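Matching sites in glutathione S-transferase from Bombyx mori, a protein that binds glutathione and probably catalyses its conjugation to electrophilic compounds, as a homodimeric glutathione transferase (PDB 4E8H (chain A, 2.12 Å), residues Cys18-Met23 and Asp162-Val167), and in its relative glutathione S-transferase delta from Bombyx mori (PDB 3VK9 (chain B, 2.00 Å), residues Cys14-Leu19 and Asp158-Ala163). Structure 2 is superposed on structure 1 by the backbone atoms of these residues (RMSD 0.51 Å); each is numbered along its deposited sequence.

Structure 1 (4E8H); sequences CRAVMM and DITIVV.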
loop_
_atom_site.group_PDB
_atom_site.type_symbol
_atom_site.label_atom_id
_atom_site.label_comp_id
_atom_site.label_asym_id
_atom_site.label_seq_id
_atom_site.Cartn_x
_atom_site.Cartn_y
_atom_site.Cartn_z
ATOM N N CYS A 18 9.975 -10.609 0.409
ATOM C CA CYS A 18 10.589 -11.452 1.441
ATOM C C CYS A 18 11.844 -10.797 2.022
ATOM O O CYS A 18 12.046 -10.797 3.237
ATOM C CB CYS A 18 10.910 -12.848 0.896
ATOM S SG CYS A 18 9.449 -13.817 0.432
ATOM N N ARG A 19 12.665 -10.222 1.143
ATOM C CA ARG A 19 13.913 -9.571 1.537
ATOM C C ARG A 19 13.708 -8.341 2.429
ATOM O O ARG A 19 14.487 -8.113 3.354
ATOM C CB ARG A 19 14.737 -9.222 0.297
ATOM C CG ARG A 19 15.404 -10.435 -0.349
ATOM C CD ARG A 19 15.615 -10.247 -1.845
ATOM N NE ARG A 19 16.323 -9.010 -2.163
ATOM C CZ ARG A 19 16.475 -8.524 -3.392
ATOM N NH1 ARG A 19 15.970 -9.168 -4.438
ATOM N NH2 ARG A 19 17.131 -7.388 -3.580
ATOM N N ALA A 20 12.662 -7.560 2.154
ATOM C CA ALA A 20 12.305 -6.417 2.998
ATOM C C ALA A 20 11.933 -6.869 4.411
ATOM O O ALA A 20 12.350 -6.255 5.396
ATOM C CB ALA A 20 11.169 -5.617 2.368
ATOM N N VAL A 21 11.155 -7.948 4.501
ATOM C CA VAL A 21 10.765 -8.514 5.793
ATOM C C VAL A 21 11.983 -9.036 6.561
ATOM O O VAL A 21 12.139 -8.745 7.750
ATOM C CB VAL A 21 9.701 -9.639 5.647
ATOM C CG1 VAL A 21 9.444 -10.324 6.988
ATOM C CG2 VAL A 21 8.401 -9.082 5.084
ATOM N N MET A 22 12.843 -9.787 5.872
ATOM C CA MET A 22 14.006 -10.427 6.499
ATOM C C MET A 22 14.983 -9.419 7.103
ATOM O O MET A 22 15.508 -9.642 8.193
ATOM C CB MET A 22 14.725 -11.351 5.506
ATOM C CG MET A 22 13.949 -12.620 5.166
ATOM S SD MET A 22 14.494 -13.410 3.636
ATOM C CE MET A 22 15.899 -14.352 4.218
ATOM N N MET A 23 15.215 -8.314 6.398
ATOM C CA MET A 23 16.072 -7.244 6.908
ATOM C C MET A 23 15.417 -6.477 8.060
ATOM O O MET A 23 16.108 -6.047 8.982
ATOM C CB MET A 23 16.490 -6.281 5.792
ATOM C CG MET A 23 17.557 -6.837 4.850
ATOM S SD MET A 23 18.251 -5.609 3.717
ATOM C CE MET A 23 16.834 -5.219 2.693
ATOM N N ASP A 162 12.507 2.996 4.379
ATOM C CA ASP A 162 13.851 2.883 3.789
ATOM C C ASP A 162 14.211 1.439 3.458
ATOM O O ASP A 162 14.812 1.170 2.419
ATOM C CB ASP A 162 14.920 3.441 4.730
ATOM C CG ASP A 162 14.710 4.900 5.051
ATOM O OD1 ASP A 162 15.074 5.756 4.218
ATOM O OD2 ASP A 162 14.186 5.190 6.145
ATOM N N ILE A 163 13.846 0.522 4.352
ATOM C CA ILE A 163 14.190 -0.893 4.204
ATOM C C ILE A 163 13.521 -1.530 2.975
ATOM O O ILE A 163 14.184 -2.238 2.215
ATOM C CB ILE A 163 13.918 -1.703 5.513
ATOM C CG1 ILE A 163 14.737 -1.124 6.680
ATOM C CG2 ILE A 163 14.225 -3.193 5.311
ATOM C CD1 ILE A 163 14.524 -1.821 8.030
ATOM N N THR A 164 12.231 -1.272 2.762
ATOM C CA THR A 164 11.537 -1.848 1.599
ATOM C C THR A 164 11.919 -1.178 0.270
ATOM O O THR A 164 12.062 -1.855 -0.751
ATOM C CB THR A 164 9.990 -1.919 1.779
ATOM O OG1 THR A 164 9.390 -2.444 0.587
ATOM C CG2 THR A 164 9.396 -0.550 2.092
ATOM N N ILE A 165 12.094 0.143 0.303
ATOM C CA ILE A 165 12.517 0.905 -0.872
ATOM C C ILE A 165 13.931 0.493 -1.321
ATOM O O ILE A 165 14.182 0.346 -2.522
ATOM C CB ILE A 165 12.384 2.443 -0.637
ATOM C CG1 ILE A 165 10.901 2.844 -0.636
ATOM C CG2 ILE A 165 13.156 3.238 -1.694
ATOM C CD1 ILE A 165 10.607 4.240 -0.088
ATOM N N VAL A 166 14.831 0.276 -0.359
ATOM C CA VAL A 166 16.223 -0.088 -0.665
ATOM C C VAL A 166 16.355 -1.420 -1.424
ATOM O O VAL A 166 17.307 -1.604 -2.184
ATOM C CB VAL A 166 17.151 -0.039 0.595
ATOM C CG1 VAL A 166 17.162 -1.365 1.351
ATOM C CG2 VAL A 166 18.571 0.365 0.206
ATOM N N VAL A 167 15.398 -2.330 -1.228
ATOM C CA VAL A 167 15.376 -3.593 -1.969
ATOM C C VAL A 167 15.319 -3.327 -3.479
ATOM O O VAL A 167 16.062 -3.938 -4.254
ATOM C CB VAL A 167 14.201 -4.510 -1.527
ATOM C CG1 VAL A 167 14.100 -5.737 -2.428
ATOM C CG2 VAL A 167 14.374 -4.943 -0.075
#
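One face of the Arg19 guanidinium meets CG1 of Val167, which stands 3.5 Å above its plane, offset toward the rim. NH2 is 3.6 Å from that CG1 and forms a salt bridge with Asp205. The chi1 of 173° turns CG1 of Val167 to the guanidinium and leaves CG2 for Ala20 and Met23. This CG2 lies 3.8 Å from Ala20 N. Ala20 CB rests 3.9 Å from Thr164 CA. Thr164 OG1 is hydrogen-bonded to Asp106 OD2. Met23 CB packs 3.9 Å from Ile163 CG2, and its CE reaches Val166 CG1 at 4.1 Å. This buried contact joins helix 16-27 of the thioredoxin-like N-terminal domain to helix 160-174 of the C-terminal domain, a domain interface of the glutathione transferase fold. The segment axes approach to 8.7 Å. Thr164 also touches Arg72, a glutathione-binding residue.

Structure 2 (3VK9); sequences CRAVLL and DLSLIA.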
loop_
_atom_site.group_PDB
_atom_site.type_symbol
_atom_site.label_atom_id
_atom_site.label_comp_id
_atom_site.label_asym_id
_atom_site.label_seq_id
_atom_site.Cartn_x
_atom_site.Cartn_y
_atom_site.Cartn_z
ATOM N N CYS B 14 10.435 -10.127 -0.103
ATOM C CA CYS B 14 10.918 -11.014 0.947
ATOM C C CYS B 14 12.093 -10.393 1.685
ATOM O O CYS B 14 12.168 -10.481 2.895
ATOM C CB CYS B 14 11.334 -12.370 0.375
ATOM S SG CYS B 14 9.913 -13.385 -0.101
ATOM N N ARG B 15 13.020 -9.801 0.938
ATOM C CA ARG B 15 14.178 -9.143 1.527
ATOM C C ARG B 15 13.781 -7.953 2.414
ATOM O O ARG B 15 14.473 -7.630 3.374
ATOM C CB ARG B 15 15.177 -8.730 0.428
ATOM C CG ARG B 15 15.854 -9.952 -0.237
ATOM C CD ARG B 15 16.901 -9.576 -1.289
ATOM N NE ARG B 15 16.336 -9.529 -2.633
ATOM C CZ ARG B 15 16.209 -8.428 -3.358
ATOM N NH1 ARG B 15 16.619 -7.250 -2.877
ATOM N NH2 ARG B 15 15.692 -8.504 -4.578
ATOM N N ALA B 16 12.686 -7.285 2.076
ATOM C CA ALA B 16 12.178 -6.203 2.917
ATOM C C ALA B 16 11.875 -6.744 4.312
ATOM O O ALA B 16 12.221 -6.135 5.336
ATOM C CB ALA B 16 10.930 -5.586 2.307
ATOM N N VAL B 17 11.252 -7.914 4.349
ATOM C CA VAL B 17 10.921 -8.530 5.621
ATOM C C VAL B 17 12.165 -9.064 6.344
ATOM O O VAL B 17 12.277 -8.931 7.559
ATOM C CB VAL B 17 9.857 -9.641 5.441
ATOM C CG1 VAL B 17 9.547 -10.281 6.756
ATOM C CG2 VAL B 17 8.597 -9.053 4.792
ATOM N N LEU B 18 13.087 -9.683 5.614
ATOM C CA LEU B 18 14.320 -10.152 6.246
ATOM C C LEU B 18 15.059 -8.973 6.885
ATOM O O LEU B 18 15.510 -9.059 8.012
ATOM C CB LEU B 18 15.204 -10.908 5.245
ATOM C CG LEU B 18 14.526 -12.197 4.768
ATOM C CD1 LEU B 18 15.230 -12.812 3.548
ATOM C CD2 LEU B 18 14.437 -13.184 5.924
ATOM N N LEU B 19 15.136 -7.855 6.176
ATOM C CA LEU B 19 15.731 -6.642 6.735
ATOM C C LEU B 19 15.049 -6.151 8.023
ATOM O O LEU B 19 15.715 -5.792 8.999
ATOM C CB LEU B 19 15.723 -5.526 5.689
ATOM C CG LEU B 19 16.733 -5.672 4.541
ATOM C CD1 LEU B 19 16.401 -4.709 3.394
ATOM C CD2 LEU B 19 18.141 -5.487 5.033
ATOM N N ASP B 158 12.812 2.827 4.409
ATOM C CA ASP B 158 14.142 2.616 3.830
ATOM C C ASP B 158 14.343 1.134 3.461
ATOM O O ASP B 158 14.840 0.791 2.391
ATOM C CB ASP B 158 15.240 3.077 4.806
ATOM C CG ASP B 158 15.137 4.566 5.162
ATOM O OD1 ASP B 158 15.438 5.415 4.294
ATOM O OD2 ASP B 158 14.768 4.884 6.312
ATOM N N LEU B 159 13.957 0.248 4.358
ATOM C CA LEU B 159 14.244 -1.163 4.173
ATOM C C LEU B 159 13.464 -1.758 2.987
ATOM O O LEU B 159 13.994 -2.541 2.198
ATOM C CB LEU B 159 13.951 -1.931 5.472
ATOM C CG LEU B 159 14.680 -1.470 6.743
ATOM C CD1 LEU B 159 14.299 -2.353 7.965
ATOM C CD2 LEU B 159 16.179 -1.462 6.534
ATOM N N SER B 160 12.202 -1.382 2.870
ATOM C CA SER B 160 11.386 -1.823 1.741
ATOM C C SER B 160 11.911 -1.207 0.440
ATOM O O SER B 160 12.072 -1.900 -0.561
ATOM C CB SER B 160 9.918 -1.455 1.968
ATOM O OG SER B 160 9.114 -1.926 0.910
ATOM N N LEU B 161 12.194 0.094 0.465
ATOM C CA LEU B 161 12.679 0.771 -0.736
ATOM C C LEU B 161 14.051 0.275 -1.173
ATOM O O LEU B 161 14.336 0.196 -2.371
ATOM C CB LEU B 161 12.689 2.301 -0.570
ATOM C CG LEU B 161 11.384 3.018 -0.967
ATOM C CD1 LEU B 161 11.328 4.467 -0.445
ATOM C CD2 LEU B 161 11.121 2.975 -2.483
ATOM N N ILE B 162 14.911 -0.058 -0.216
ATOM C CA ILE B 162 16.225 -0.501 -0.618
ATOM C C ILE B 162 16.157 -1.899 -1.204
ATOM O O ILE B 162 16.867 -2.200 -2.148
ATOM C CB ILE B 162 17.326 -0.342 0.472
ATOM C CG1 ILE B 162 18.706 -0.369 -0.205
ATOM C CG2 ILE B 162 17.225 -1.429 1.519
ATOM C CD1 ILE B 162 19.814 0.248 0.604
ATOM N N ALA B 163 15.255 -2.740 -0.691
ATOM C CA ALA B 163 15.077 -4.060 -1.282
ATOM C C ALA B 163 14.647 -3.930 -2.745
ATOM O O ALA B 163 15.122 -4.675 -3.613
ATOM C CB ALA B 163 14.072 -4.892 -0.495
#
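The guanidinium of Arg15 meets the backbone O of Ala163 obliquely. NH1 donates a hydrogen bond of 3.1 Å to that Ala163 O, bent to 138° at the hydrogen. The donor lies in the carbonyl plane, on a lone pair, but the oxygen is tilted 29° out of the guanidinium plane. NH1 is also bonded to Asn199 OD1. Ala163 CB lies 3.8 Å from Ala16 N. Ala16 CB rests 3.8 Å from Ser160 CA. Ser160 OG is hydrogen-bonded to Asp102 OD2. Leu19 CB packs 4.0 Å from Leu159 CB, and its CD1 reaches Ile162 CG2 at 3.9 Å. With Ile162 CG1 anti to the backbone N (chi1 -160°), CG2 is turned to Leu19. The two side chains cross at about a right angle. The segment axes approach to 8.1 Å. Ser160 also touches Arg68.

Comparison
A hydroxyl bond to an aspartate is present in both: Thr164(A) OG1 pairs with Asp106(A), Ser160(B) OG with Asp102(B). The two oxygens fall 0.7 Å apart after superposition. Ser160(B) lacks a counterpart for CG2 of Thr164(A), so the methyl is absent beside a hydroxyl that keeps its place. Both touch the alanine, Ala20(A) or Ala16(B).

The packing differs most at Val167(A) and Ala163(B). CG1 and CG2 of Val167(A) have no counterpart in Ala163(B), and the CB atoms stand 1.1 Å apart after superposition. The CA atoms stand 0.9 Å apart, so the backbone is displaced too, and contact with Arg19(A) or Arg15(B) and with the alanine is kept. This may be how the shorter side chain still meets its neighbours.

At Met23(A) and Leu19(B) the CB atoms are 1.1 Å apart. SD of Met23(A) and CD2 of Leu19(B) lie 1.3 Å apart, while each CG has no match. Ile163(A) and Leu159(B) share a branch: CG1 of Ile163(A) is 0.4 Å apart from CG of Leu159(B). CG2 of Ile163(A) and CD2 of Leu159(B) are each unmatched. The two positions touch in both structures.

CG1 of Val166(A) coincides with CG2 of Ile162(B), 0.2 Å apart, and meets Met23(A) or Leu19(B) alike. Away from the contact, Met22(A) stands against Leu18(B), without a match for CE, and Ile165(A) against Leu161(B), without one for CG2.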